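BH2602 protein (Bacillus halodurans, PDB 3NWZ) binds coenzyme A and, as a hotdog-fold member of the thioesterase superfamily, probably hydrolyses acyl-CoA thioesters. Local coordinates at residues S50-E55 / V66-G71; A87-T92 / G144-D149; A108-L113 / G159-L164; T92-M97 / A128-V133. One frame throughout, in Å; residues are numbered along the deposited sequence.

Contact 1: residues S50-E55 / V66-G71; sequences SLTQIE and VRLPIG
Glu55 CB sits at the edge of the Arg67 guanidinium, close to its plane, 3.4 Å from NH1. The Glu55 carboxylate is not coplanar with that group: the two planes stand 52° apart, and OE1 makes only a long salt bridge to NH1 at 3.7 Å. Through its other terminal nitrogen, NH2, Arg67 has a second salt bridge to Glu65, so its charge is shared between two acids. Such long, flexible charged residues suit this face, where Glu55 is exposed and Arg67 only partly covered. Arg67 CG lies between the backbone N and the carbonyl carbon (chi1 68°), a position that brings CG alongside Glu55 CB.

Beneath these side chains the backbones pair as an antiparallel hydrogen-bonded pair. Glu55 N donates to Arg67 O at 3.1 Å, in the plane of that carbonyl, and Arg67 N returns an equally long bond to Glu55 O. Ile54, Val66 and Leu68 supply the apolar part: Ile54 CB rests 3.9 Å from Val66 CG1, while its CG2 branch reaches Leu68 CD1 at 4.1 Å. Pro69, whose ring has no N-H to satisfy, packs its CD against Thr52 O at 3.5 Å.

Gln53, the first residue after helix 47-52, takes a positive phi and lets the chain swing into strand 55-58, one of the two outermost strands of the sheet within this chain. Strand 64-69 lies next to it and bonds on its further side to strand 125-135, while Val66 and Leu68 turn their side chains onto Leu89 of helix 83-100.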
loop_
_atom_site.group_PDB
_atom_site.type_symbol
_atom_site.label_atom_id
_atom_site.label_comp_id
_atom_site.label_asym_id
_atom_site.label_seq_id
_atom_site.Cartn_x
_atom_site.Cartn_y
_atom_site.Cartn_z
ATOM N N SER A 50 3.346 -10.798 -24.620
ATOM C CA SER A 50 3.156 -10.910 -26.064
ATOM C C SER A 50 1.959 -10.120 -26.608
ATOM O O SER A 50 2.067 -9.456 -27.643
ATOM C CB SER A 50 2.992 -12.379 -26.457
ATOM O OG SER A 50 2.600 -12.479 -27.817
ATOM N N LEU A 51 0.820 -10.197 -25.925
ATOM C CA LEU A 51 -0.376 -9.501 -26.379
ATOM C C LEU A 51 -0.360 -8.041 -26.003
ATOM O O LEU A 51 -1.162 -7.257 -26.507
ATOM C CB LEU A 51 -1.636 -10.157 -25.812
ATOM C CG LEU A 51 -2.150 -11.434 -26.497
ATOM C CD1 LEU A 51 -1.007 -12.338 -26.908
ATOM C CD2 LEU A 51 -3.075 -12.172 -25.536
ATOM N N THR A 52 0.544 -7.654 -25.112
ATOM C CA THR A 52 0.585 -6.250 -24.745
ATOM C C THR A 52 1.760 -5.529 -25.404
ATOM O O THR A 52 1.825 -4.307 -25.402
ATOM C CB THR A 52 0.629 -6.070 -23.234
ATOM O OG1 THR A 52 0.394 -4.695 -22.930
ATOM C CG2 THR A 52 1.968 -6.495 -22.676
ATOM N N GLN A 53 2.680 -6.303 -25.973
ATOM C CA GLN A 53 3.851 -5.767 -26.672
ATOM C C GLN A 53 4.851 -4.937 -25.833
ATOM O O GLN A 53 5.468 -4.011 -26.353
ATOM C CB GLN A 53 3.385 -4.915 -27.863
ATOM C CG GLN A 53 2.186 -5.459 -28.628
ATOM C CD GLN A 53 1.231 -4.354 -29.084
ATOM O OE1 GLN A 53 1.638 -3.398 -29.751
ATOM N NE2 GLN A 53 -0.044 -4.484 -28.723
ATOM N N ILE A 54 5.043 -5.254 -24.559
ATOM C CA ILE A 54 5.979 -4.466 -23.752
ATOM C C ILE A 54 7.433 -4.467 -24.254
ATOM O O ILE A 54 7.912 -5.458 -24.806
ATOM C CB ILE A 54 5.979 -4.918 -22.265
ATOM C CG1 ILE A 54 6.374 -6.390 -22.149
ATOM C CG2 ILE A 54 4.609 -4.724 -21.668
ATOM C CD1 ILE A 54 6.606 -6.844 -20.729
ATOM N N GLU A 55 8.119 -3.337 -24.077
ATOM C CA GLU A 55 9.546 -3.202 -24.443
ATOM C C GLU A 55 10.300 -2.830 -23.163
ATOM O O GLU A 55 10.093 -1.752 -22.612
ATOM C CB GLU A 55 9.753 -2.105 -25.489
ATOM C CG GLU A 55 9.482 -2.543 -26.911
ATOM C CD GLU A 55 9.109 -1.384 -27.811
ATOM O OE1 GLU A 55 9.823 -0.357 -27.789
ATOM O OE2 GLU A 55 8.101 -1.504 -28.540
ATOM N N VAL A 66 9.992 -0.089 -18.528
ATOM C CA VAL A 66 9.055 -0.918 -19.272
ATOM C C VAL A 66 8.005 -0.011 -19.888
ATOM O O VAL A 66 7.270 0.665 -19.164
ATOM C CB VAL A 66 8.271 -1.919 -18.384
ATOM C CG1 VAL A 66 7.390 -2.766 -19.270
ATOM C CG2 VAL A 66 9.188 -2.794 -17.583
ATOM N N ARG A 67 7.941 0.022 -21.215
ATOM C CA ARG A 67 6.910 0.817 -21.863
ATOM C C ARG A 67 5.870 -0.111 -22.490
ATOM O O ARG A 67 6.159 -1.248 -22.871
ATOM C CB ARG A 67 7.504 1.800 -22.889
ATOM C CG ARG A 67 8.119 1.218 -24.134
ATOM C CD ARG A 67 8.936 2.294 -24.837
ATOM N NE ARG A 67 10.121 2.650 -24.056
ATOM C CZ ARG A 67 11.217 1.898 -23.967
ATOM N NH1 ARG A 67 11.298 0.742 -24.619
ATOM N NH2 ARG A 67 12.235 2.299 -23.219
ATOM N N LEU A 68 4.646 0.379 -22.566
ATOM C CA LEU A 68 3.542 -0.391 -23.097
ATOM C C LEU A 68 2.696 0.462 -24.008
ATOM O O LEU A 68 2.215 1.511 -23.608
ATOM C CB LEU A 68 2.702 -0.904 -21.933
ATOM C CG LEU A 68 1.368 -1.609 -22.137
ATOM C CD1 LEU A 68 1.178 -2.621 -21.015
ATOM C CD2 LEU A 68 0.243 -0.596 -22.139
ATOM N N PRO A 69 2.523 0.024 -25.257
ATOM C CA PRO A 69 1.721 0.753 -26.235
ATOM C C PRO A 69 0.290 0.860 -25.730
ATOM O O PRO A 69 -0.242 -0.109 -25.162
ATOM C CB PRO A 69 1.800 -0.135 -27.482
ATOM C CG PRO A 69 3.100 -0.833 -27.350
ATOM C CD PRO A 69 3.161 -1.155 -25.873
ATOM N N ILE A 70 -0.335 2.023 -25.917
ATOM C CA ILE A 70 -1.726 2.178 -25.511
ATOM C C ILE A 70 -2.643 1.953 -26.722
ATOM O O ILE A 70 -2.511 2.606 -27.762
ATOM C CB ILE A 70 -2.037 3.575 -24.922
ATOM C CG1 ILE A 70 -1.150 3.835 -23.697
ATOM C CG2 ILE A 70 -3.567 3.645 -24.533
ATOM C CD1 ILE A 70 -1.388 5.172 -23.041
ATOM N N GLY A 71 -3.560 1.007 -26.575
ATOM C CA GLY A 71 -4.496 0.700 -27.635
ATOM C C GLY A 71 -5.813 0.314 -26.994
ATOM O O GLY A 71 -5.895 0.180 -25.760
#

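Contact 2: residues A87-T92 / G144-D149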
loop_
_atom_site.group_PDB
_atom_site.type_symbol
_atom_site.label_atom_id
_atom_site.label_comp_id
_atom_site.label_asym_id
_atom_site.label_seq_id
_atom_site.Cartn_x
_atom_site.Cartn_y
_atom_site.Cartn_z
ATOM N N ALA A 87 -1.096 -1.284 -12.959
ATOM C CA ALA A 87 -0.507 -2.024 -11.839
ATOM C C ALA A 87 0.409 -3.101 -12.348
ATOM O O ALA A 87 1.571 -3.192 -11.961
ATOM C CB ALA A 87 -1.594 -2.634 -11.013
ATOM N N THR A 88 -0.117 -3.926 -13.234
ATOM C CA THR A 88 0.652 -5.020 -13.807
ATOM C C THR A 88 1.943 -4.564 -14.471
ATOM O O THR A 88 2.904 -5.317 -14.531
ATOM C CB THR A 88 -0.224 -5.791 -14.805
ATOM O OG1 THR A 88 -1.313 -6.380 -14.084
ATOM C CG2 THR A 88 0.561 -6.879 -15.494
ATOM N N LEU A 89 1.956 -3.334 -14.976
ATOM C CA LEU A 89 3.146 -2.762 -15.630
ATOM C C LEU A 89 4.182 -2.406 -14.582
ATOM O O LEU A 89 5.330 -2.822 -14.677
ATOM C CB LEU A 89 2.787 -1.492 -16.412
ATOM C CG LEU A 89 3.884 -0.829 -17.246
ATOM C CD1 LEU A 89 4.339 -1.773 -18.356
ATOM C CD2 LEU A 89 3.324 0.461 -17.844
ATOM N N LEU A 90 3.764 -1.641 -13.576
ATOM C CA LEU A 90 4.667 -1.246 -12.500
ATOM C C LEU A 90 5.297 -2.508 -11.937
ATOM O O LEU A 90 6.509 -2.595 -11.784
ATOM C CB LEU A 90 3.895 -0.511 -11.394
ATOM C CG LEU A 90 4.336 0.919 -11.066
ATOM C CD1 LEU A 90 3.536 1.429 -9.899
ATOM C CD2 LEU A 90 5.830 0.947 -10.735
ATOM N N ASP A 91 4.450 -3.493 -11.636
ATOM C CA ASP A 91 4.895 -4.780 -11.101
ATOM C C ASP A 91 5.945 -5.401 -12.034
ATOM O O ASP A 91 6.983 -5.895 -11.594
ATOM C CB ASP A 91 3.683 -5.719 -10.973
ATOM C CG ASP A 91 4.065 -7.126 -10.520
ATOM O OD1 ASP A 91 4.580 -7.279 -9.389
ATOM O OD2 ASP A 91 3.843 -8.079 -11.298
ATOM N N THR A 92 5.671 -5.363 -13.330
ATOM C CA THR A 92 6.584 -5.938 -14.304
ATOM C C THR A 92 7.927 -5.219 -14.261
ATOM O O THR A 92 8.982 -5.856 -14.251
ATOM C CB THR A 92 5.981 -5.876 -15.718
ATOM O OG1 THR A 92 4.709 -6.531 -15.714
ATOM C CG2 THR A 92 6.834 -6.610 -16.682
ATOM N N GLY A 144 8.568 2.583 -7.864
ATOM C CA GLY A 144 8.427 2.946 -9.267
ATOM C C GLY A 144 7.350 3.967 -9.612
ATOM O O GLY A 144 6.524 4.324 -8.787
ATOM N N LYS A 145 7.370 4.437 -10.850
ATOM C CA LYS A 145 6.407 5.407 -11.338
ATOM C C LYS A 145 6.016 5.069 -12.763
ATOM O O LYS A 145 6.791 4.461 -13.517
ATOM C CB LYS A 145 6.987 6.821 -11.305
ATOM C CG LYS A 145 6.906 7.478 -9.947
ATOM C CD LYS A 145 7.461 8.895 -9.985
ATOM C CE LYS A 145 7.329 9.567 -8.628
ATOM N NZ LYS A 145 8.076 8.809 -7.580
ATOM N N VAL A 146 4.796 5.449 -13.118
ATOM C CA VAL A 146 4.281 5.223 -14.453
ATOM C C VAL A 146 4.032 6.609 -15.063
ATOM O O VAL A 146 3.429 7.468 -14.429
ATOM C CB VAL A 146 2.956 4.401 -14.412
ATOM C CG1 VAL A 146 2.453 4.164 -15.811
ATOM C CG2 VAL A 146 3.182 3.075 -13.715
ATOM N N TYR A 147 4.504 6.806 -16.294
ATOM C CA TYR A 147 4.364 8.083 -17.007
ATOM C C TYR A 147 3.659 7.982 -18.360
ATOM O O TYR A 147 3.721 6.951 -19.040
ATOM C CB TYR A 147 5.755 8.699 -17.244
ATOM C CG TYR A 147 6.572 8.912 -15.988
ATOM C CD1 TYR A 147 7.743 8.202 -15.767
ATOM C CD2 TYR A 147 6.176 9.834 -15.035
ATOM C CE1 TYR A 147 8.503 8.412 -14.618
ATOM C CE2 TYR A 147 6.922 10.049 -13.892
ATOM C CZ TYR A 147 8.083 9.340 -13.686
ATOM O OH TYR A 147 8.820 9.574 -12.544
ATOM N N THR A 148 3.002 9.064 -18.762
ATOM C CA THR A 148 2.324 9.087 -20.059
ATOM C C THR A 148 3.420 9.458 -21.030
ATOM O O THR A 148 4.564 9.660 -20.607
ATOM C CB THR A 148 1.266 10.175 -20.114
ATOM O OG1 THR A 148 1.880 11.444 -19.852
ATOM C CG2 THR A 148 0.190 9.914 -19.103
ATOM N N ASP A 149 3.102 9.567 -22.317
ATOM C CA ASP A 149 4.136 9.955 -23.284
ATOM C C ASP A 149 4.443 11.455 -23.212
ATOM O O ASP A 149 5.154 11.996 -24.062
ATOM C CB ASP A 149 3.734 9.586 -24.715
ATOM C CG ASP A 149 2.297 9.912 -25.017
ATOM O OD1 ASP A 149 1.710 10.775 -24.334
ATOM O OD2 ASP A 149 1.753 9.304 -25.954
#
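Leu90 meets both Val146 and the bare backbone of Gly144, one with each part of its branched end. Its CG touches Val146 CG2 at 3.6 Å. With chi2 at -176°, CD1 continues the chain in extended form, and the other methyl, CD2, comes down on the strand, 3.6 Å from Gly144 C. Glycine suits this position because, having no side chain, it leaves the leucine methyl room against the main chain.

Val146 has CG1 anti to the backbone N (chi1 -179°), which leaves CG2 beside that N, where Leu90 crosses it obliquely. The CG1 branch serves the neighbouring helical residue: Leu89 CD2 stands 4.3 Å from it, a looser touch. One beta-branched valine thus offers a methyl to each of two consecutive leucines.

The helix and strand axes pass 8.6 Å apart, their directions 131° from one another, as the central helix of a hotdog fold lies across its curved sheet. Polar groups look elsewhere: Asp91 OD1 bonds to Thr110 OG1, and Lys145 NZ forms a salt bridge with Glu143 of the third subunit. Across the interface itself only hydrocarbon and backbone meet, so burial and shape, rather than directed bonds, hold the two elements together.

Contact 3: residues A108-L113 / G159-L164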
loop_
_atom_site.group_PDB
_atom_site.type_symbol
_atom_site.label_atom_id
_atom_site.label_comp_id
_atom_site.label_asym_id
_atom_site.label_seq_id
_atom_site.Cartn_x
_atom_site.Cartn_y
_atom_site.Cartn_z
ATOM N N ALA A 108 13.099 -13.807 -7.500
ATOM C CA ALA A 108 12.261 -13.058 -6.567
ATOM C C ALA A 108 10.803 -13.026 -7.004
ATOM O O ALA A 108 10.509 -13.004 -8.198
ATOM C CB ALA A 108 12.793 -11.638 -6.425
ATOM N N VAL A 109 9.891 -13.005 -6.035
ATOM C CA VAL A 109 8.475 -12.977 -6.343
ATOM C C VAL A 109 7.738 -11.851 -5.612
ATOM O O VAL A 109 7.970 -11.590 -4.431
ATOM C CB VAL A 109 7.840 -14.322 -5.993
ATOM C CG1 VAL A 109 8.588 -15.435 -6.715
ATOM C CG2 VAL A 109 7.894 -14.551 -4.486
ATOM N N THR A 110 6.855 -11.175 -6.336
ATOM C CA THR A 110 6.072 -10.082 -5.786
ATOM C C THR A 110 5.354 -10.449 -4.483
ATOM O O THR A 110 4.404 -11.245 -4.468
ATOM C CB THR A 110 5.032 -9.613 -6.804
ATOM O OG1 THR A 110 5.702 -9.108 -7.968
ATOM C CG2 THR A 110 4.155 -8.534 -6.210
ATOM N N SER A 111 5.813 -9.847 -3.390
ATOM C CA SER A 111 5.254 -10.082 -2.066
ATOM C C SER A 111 4.160 -9.047 -1.777
ATOM O O SER A 111 2.986 -9.386 -1.583
ATOM C CB SER A 111 6.383 -9.992 -1.033
ATOM O OG SER A 111 5.898 -10.024 0.288
ATOM N N GLU A 112 4.556 -7.781 -1.739
ATOM C CA GLU A 112 3.626 -6.692 -1.496
ATOM C C GLU A 112 3.635 -5.789 -2.718
ATOM O O GLU A 112 4.584 -5.798 -3.504
ATOM C CB GLU A 112 4.031 -5.900 -0.256
ATOM C CG GLU A 112 3.620 -6.535 1.059
ATOM C CD GLU A 112 4.299 -7.861 1.310
ATOM O OE1 GLU A 112 5.464 -7.858 1.760
ATOM O OE2 GLU A 112 3.665 -8.907 1.049
ATOM N N LEU A 113 2.557 -5.033 -2.892
ATOM C CA LEU A 113 2.424 -4.113 -4.010
ATOM C C LEU A 113 1.542 -2.990 -3.507
ATOM O O LEU A 113 0.530 -3.245 -2.860
ATOM C CB LEU A 113 1.770 -4.813 -5.205
ATOM C CG LEU A 113 1.698 -4.001 -6.507
ATOM C CD1 LEU A 113 3.101 -3.526 -6.934
ATOM C CD2 LEU A 113 1.083 -4.867 -7.589
ATOM N N GLY A 159 6.793 -1.703 -3.998
ATOM C CA GLY A 159 6.606 -3.143 -4.011
ATOM C C GLY A 159 7.720 -3.900 -3.316
ATOM O O GLY A 159 8.898 -3.665 -3.564
ATOM N N SER A 160 7.348 -4.807 -2.420
ATOM C CA SER A 160 8.334 -5.627 -1.716
ATOM C C SER A 160 8.343 -7.006 -2.377
ATOM O O SER A 160 7.279 -7.551 -2.673
ATOM C CB SER A 160 7.973 -5.743 -0.236
ATOM O OG SER A 160 8.879 -6.594 0.435
ATOM N N PHE A 161 9.539 -7.552 -2.620
ATOM C CA PHE A 161 9.693 -8.849 -3.280
ATOM C C PHE A 161 10.426 -9.878 -2.442
ATOM O O PHE A 161 11.434 -9.583 -1.797
ATOM C CB PHE A 161 10.436 -8.690 -4.603
ATOM C CG PHE A 161 9.662 -7.946 -5.647
ATOM C CD1 PHE A 161 9.375 -8.539 -6.866
ATOM C CD2 PHE A 161 9.216 -6.649 -5.412
ATOM C CE1 PHE A 161 8.657 -7.852 -7.831
ATOM C CE2 PHE A 161 8.490 -5.951 -6.376
ATOM C CZ PHE A 161 8.210 -6.548 -7.582
ATOM N N PHE A 162 9.923 -11.101 -2.479
ATOM C CA PHE A 162 10.521 -12.177 -1.721
ATOM C C PHE A 162 11.550 -12.902 -2.576
ATOM O O PHE A 162 11.278 -13.289 -3.721
ATOM C CB PHE A 162 9.451 -13.155 -1.244
ATOM C CG PHE A 162 9.852 -13.912 -0.027
ATOM C CD1 PHE A 162 9.751 -13.326 1.229
ATOM C CD2 PHE A 162 10.416 -15.180 -0.135
ATOM C CE1 PHE A 162 10.212 -13.991 2.360
ATOM C CE2 PHE A 162 10.882 -15.856 0.990
ATOM C CZ PHE A 162 10.782 -15.260 2.238
ATOM N N VAL A 163 12.737 -13.069 -1.999
ATOM C CA VAL A 163 13.866 -13.722 -2.648
ATOM C C VAL A 163 13.820 -15.246 -2.528
ATOM O O VAL A 163 13.519 -15.784 -1.459
ATOM C CB VAL A 163 15.190 -13.234 -2.030
ATOM C CG1 VAL A 163 16.369 -13.888 -2.732
ATOM C CG2 VAL A 163 15.272 -11.727 -2.113
ATOM N N LEU A 164 14.137 -15.930 -3.626
ATOM C CA LEU A 164 14.151 -17.395 -3.657
ATOM C C LEU A 164 15.574 -17.936 -3.847
ATOM O O LEU A 164 15.966 -18.937 -3.239
ATOM C CB LEU A 164 13.262 -17.911 -4.793
ATOM C CG LEU A 164 11.823 -17.393 -4.846
ATOM C CD1 LEU A 164 11.094 -18.092 -5.972
ATOM C CD2 LEU A 164 11.119 -17.641 -3.532
#
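Ser111 and Glu112 together face Ser160 in a classic beta bulge, an extra residue accommodated in strand 108-117 where it pairs with strand 153-163. Both amide nitrogens converge on one acceptor: Ser111 N lies 2.8 Å from Ser160 O and Glu112 N 2.9 Å. The first approaches in the plane of that carbonyl, the second tilted 21° out of it, so a single oxygen is gripped by two donors.

Before the bulge the ladder is regular. Val109 and Phe162 form an antiparallel hydrogen-bonded pair, with Val109 N to Phe162 O at 2.7 Å and Phe162 N to Val109 O at 2.8 Å. Their side chains lie side by side, and Val109 CG2 is 3.9 Å from Phe162 CB. The beta-branched valine suits an extended strand, and its other methyl, CG1, is 3.7 Å from Leu164 CD1.

Strand 108-117 is outermost on this side of the hotdog sheet within the chain, with 153-163 next to it, and at Glu112 and Leu113 the sheet runs on into an antiparallel strand of the second subunit. Phe161 packs against Met94 and Val98 of helix 83-100. Thr110 CA sits over one face of its ring, 4.1 Å from the centroid and 23° off the normal, a CH-pi contact.

Glu112 and Ser160 point to the other face of the sheet, and Ser111 OG bonds to the Glu112 carboxylate. Glu112 OE2 also forms a salt bridge to Arg139 of the fourth subunit, while Ser160 touches Arg139 of its own chain, a residue that binds CoA in a structure of this protein.

Contact 4: residues T92-M97 / A128-V133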
loop_
_atom_site.group_PDB
_atom_site.type_symbol
_atom_site.label_atom_id
_atom_site.label_comp_id
_atom_site.label_asym_id
_atom_site.label_seq_id
_atom_site.Cartn_x
_atom_site.Cartn_y
_atom_site.Cartn_z
ATOM N N THR A 92 5.671 -5.363 -13.330
ATOM C CA THR A 92 6.584 -5.938 -14.304
ATOM C C THR A 92 7.927 -5.219 -14.261
ATOM O O THR A 92 8.982 -5.856 -14.251
ATOM C CB THR A 92 5.981 -5.876 -15.718
ATOM O OG1 THR A 92 4.709 -6.531 -15.714
ATOM C CG2 THR A 92 6.834 -6.610 -16.682
ATOM N N ALA A 93 7.883 -3.890 -14.222
ATOM C CA ALA A 93 9.101 -3.091 -14.151
ATOM C C ALA A 93 9.872 -3.457 -12.869
ATOM O O ALA A 93 11.044 -3.860 -12.922
ATOM C CB ALA A 93 8.743 -1.598 -14.162
HETATM N N MSE A 94 9.198 -3.349 -11.723
HETATM C CA MSE A 94 9.829 -3.645 -10.450
HETATM C C MSE A 94 10.380 -5.056 -10.369
HETATM O O MSE A 94 11.372 -5.321 -9.651
HETATM C CB MSE A 94 8.841 -3.429 -9.336
HETATM C CG MSE A 94 8.156 -2.105 -9.417
HETATM SE SE MSE A 94 6.863 -1.911 -8.024
HETATM C CE MSE A 94 7.710 -0.500 -7.020
ATOM N N GLY A 95 9.743 -5.964 -11.101
ATOM C CA GLY A 95 10.199 -7.335 -11.098
ATOM C C GLY A 95 11.514 -7.463 -11.839
ATOM O O GLY A 95 12.532 -7.853 -11.266
ATOM N N GLN A 96 11.495 -7.128 -13.121
ATOM C CA GLN A 96 12.697 -7.228 -13.915
ATOM C C GLN A 96 13.849 -6.504 -13.225
ATOM O O GLN A 96 14.985 -6.980 -13.266
ATOM C CB GLN A 96 12.434 -6.705 -15.321
ATOM C CG GLN A 96 11.401 -7.564 -16.068
ATOM C CD GLN A 96 11.489 -7.430 -17.579
ATOM O OE1 GLN A 96 11.571 -6.332 -18.113
ATOM N NE2 GLN A 96 11.459 -8.553 -18.269
HETATM N N MSE A 97 13.545 -5.373 -12.578
HETATM C CA MSE A 97 14.534 -4.611 -11.805
HETATM C C MSE A 97 15.143 -5.569 -10.768
HETATM O O MSE A 97 16.332 -5.889 -10.814
HETATM C CB MSE A 97 13.848 -3.445 -11.076
HETATM C CG MSE A 97 14.757 -2.588 -10.154
HETATM SE SE MSE A 97 15.994 -1.380 -11.073
HETATM C CE MSE A 97 17.443 -2.636 -11.441
ATOM N N ALA A 128 6.697 2.769 -17.349
ATOM C CA ALA A 128 6.913 2.566 -15.928
ATOM C C ALA A 128 8.420 2.544 -15.615
ATOM O O ALA A 128 9.208 1.914 -16.322
ATOM C CB ALA A 128 6.227 1.248 -15.458
ATOM N N VAL A 129 8.819 3.233 -14.549
ATOM C CA VAL A 129 10.240 3.267 -14.157
ATOM C C VAL A 129 10.424 2.853 -12.714
ATOM O O VAL A 129 9.859 3.472 -11.814
ATOM C CB VAL A 129 10.859 4.689 -14.340
ATOM C CG1 VAL A 129 12.389 4.636 -14.066
ATOM C CG2 VAL A 129 10.548 5.198 -15.734
ATOM N N ALA A 130 11.238 1.827 -12.499
ATOM C CA ALA A 130 11.472 1.298 -11.163
ATOM C C ALA A 130 12.920 1.440 -10.682
ATOM O O ALA A 130 13.852 1.408 -11.488
ATOM C CB ALA A 130 11.047 -0.213 -11.132
ATOM N N SER A 131 13.087 1.574 -9.363
ATOM C CA SER A 131 14.411 1.671 -8.724
ATOM C C SER A 131 14.453 0.967 -7.350
ATOM O O SER A 131 13.518 1.041 -6.561
ATOM C CB SER A 131 14.859 3.144 -8.567
ATOM O OG SER A 131 14.153 3.836 -7.558
ATOM N N ILE A 132 15.544 0.270 -7.076
ATOM C CA ILE A 132 15.690 -0.419 -5.809
ATOM C C ILE A 132 15.794 0.598 -4.664
ATOM O O ILE A 132 16.495 1.627 -4.771
ATOM C CB ILE A 132 16.930 -1.308 -5.813
ATOM C CG1 ILE A 132 16.814 -2.346 -6.929
ATOM C CG2 ILE A 132 17.094 -1.973 -4.453
ATOM C CD1 ILE A 132 17.935 -3.328 -6.948
ATOM N N VAL A 133 15.083 0.312 -3.572
ATOM C CA VAL A 133 15.058 1.199 -2.427
ATOM C C VAL A 133 15.843 0.544 -1.324
ATOM O O VAL A 133 16.359 1.201 -0.426
ATOM C CB VAL A 133 13.606 1.423 -1.965
ATOM C CG1 VAL A 133 13.577 2.337 -0.737
ATOM C CG2 VAL A 133 12.784 2.006 -3.130
#
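Ala93 and Ala130 point their methyls at each other, CB to CB at 4.1 Å, where the central helix of the hotdog fold lies on strand 125-135 of the sheet that wraps it. The helix and strand axes come within 7.3 Å and run 39° apart in direction. Small residues allow this closeness. Ala128 also turns its CB toward the helix, 4.0 Å from Ala93 CB, so one helical methyl meets two from alternate strand positions.

Ala130 CB also rests against the helical backbone, 3.7 Å from Met94 N. The Met94 side chain leaves at the flank of the contact: its CG, anti to the carbonyl carbon, passes 3.9 Å from Ala130 CB before the chain runs on to touch Val142 of strand 139-147. A long, unbranched residue is apt for reaching from the helix to that adjoining strand.

One turn on, Met97, modelled like Met94 as selenomethionine, points toward the strand with CG anti to the backbone N (chi1 177°). Ile132, next but one to the CoA-binding His134, slants over it and closes this end, CG1 to Met97 CG at 3.8 Å. Methionine, long and flexible, can bend back to the strand from here: the turn at chi2 (74°) brings Met97 SE to 3.5 Å from the carbonyl oxygen of Ala130.

How the contacts relate
Contacts 2 and 4 are the buried pair: both use helix 83-100, share Thr92, and pack it on neighbouring strands of the same sheet by apolar side chains set against each other and the strand backbone, without hydrogen bonds between the segments. Contacts 1 and 3 are partly buried and lie at the two outermost strands of the chain, where backbone hydrogen bonds and charged side chains take over. Contact 1 joins the core through Val66, whose methyls meet Leu89 and Ala93. Contact 3 joins it through Phe161, which packs on Met94, and a polar bond from Thr110 to the helix adds to this. Contact 3, unlike contact 1, carries the sheet into another subunit and adjoins CoA-binding residues.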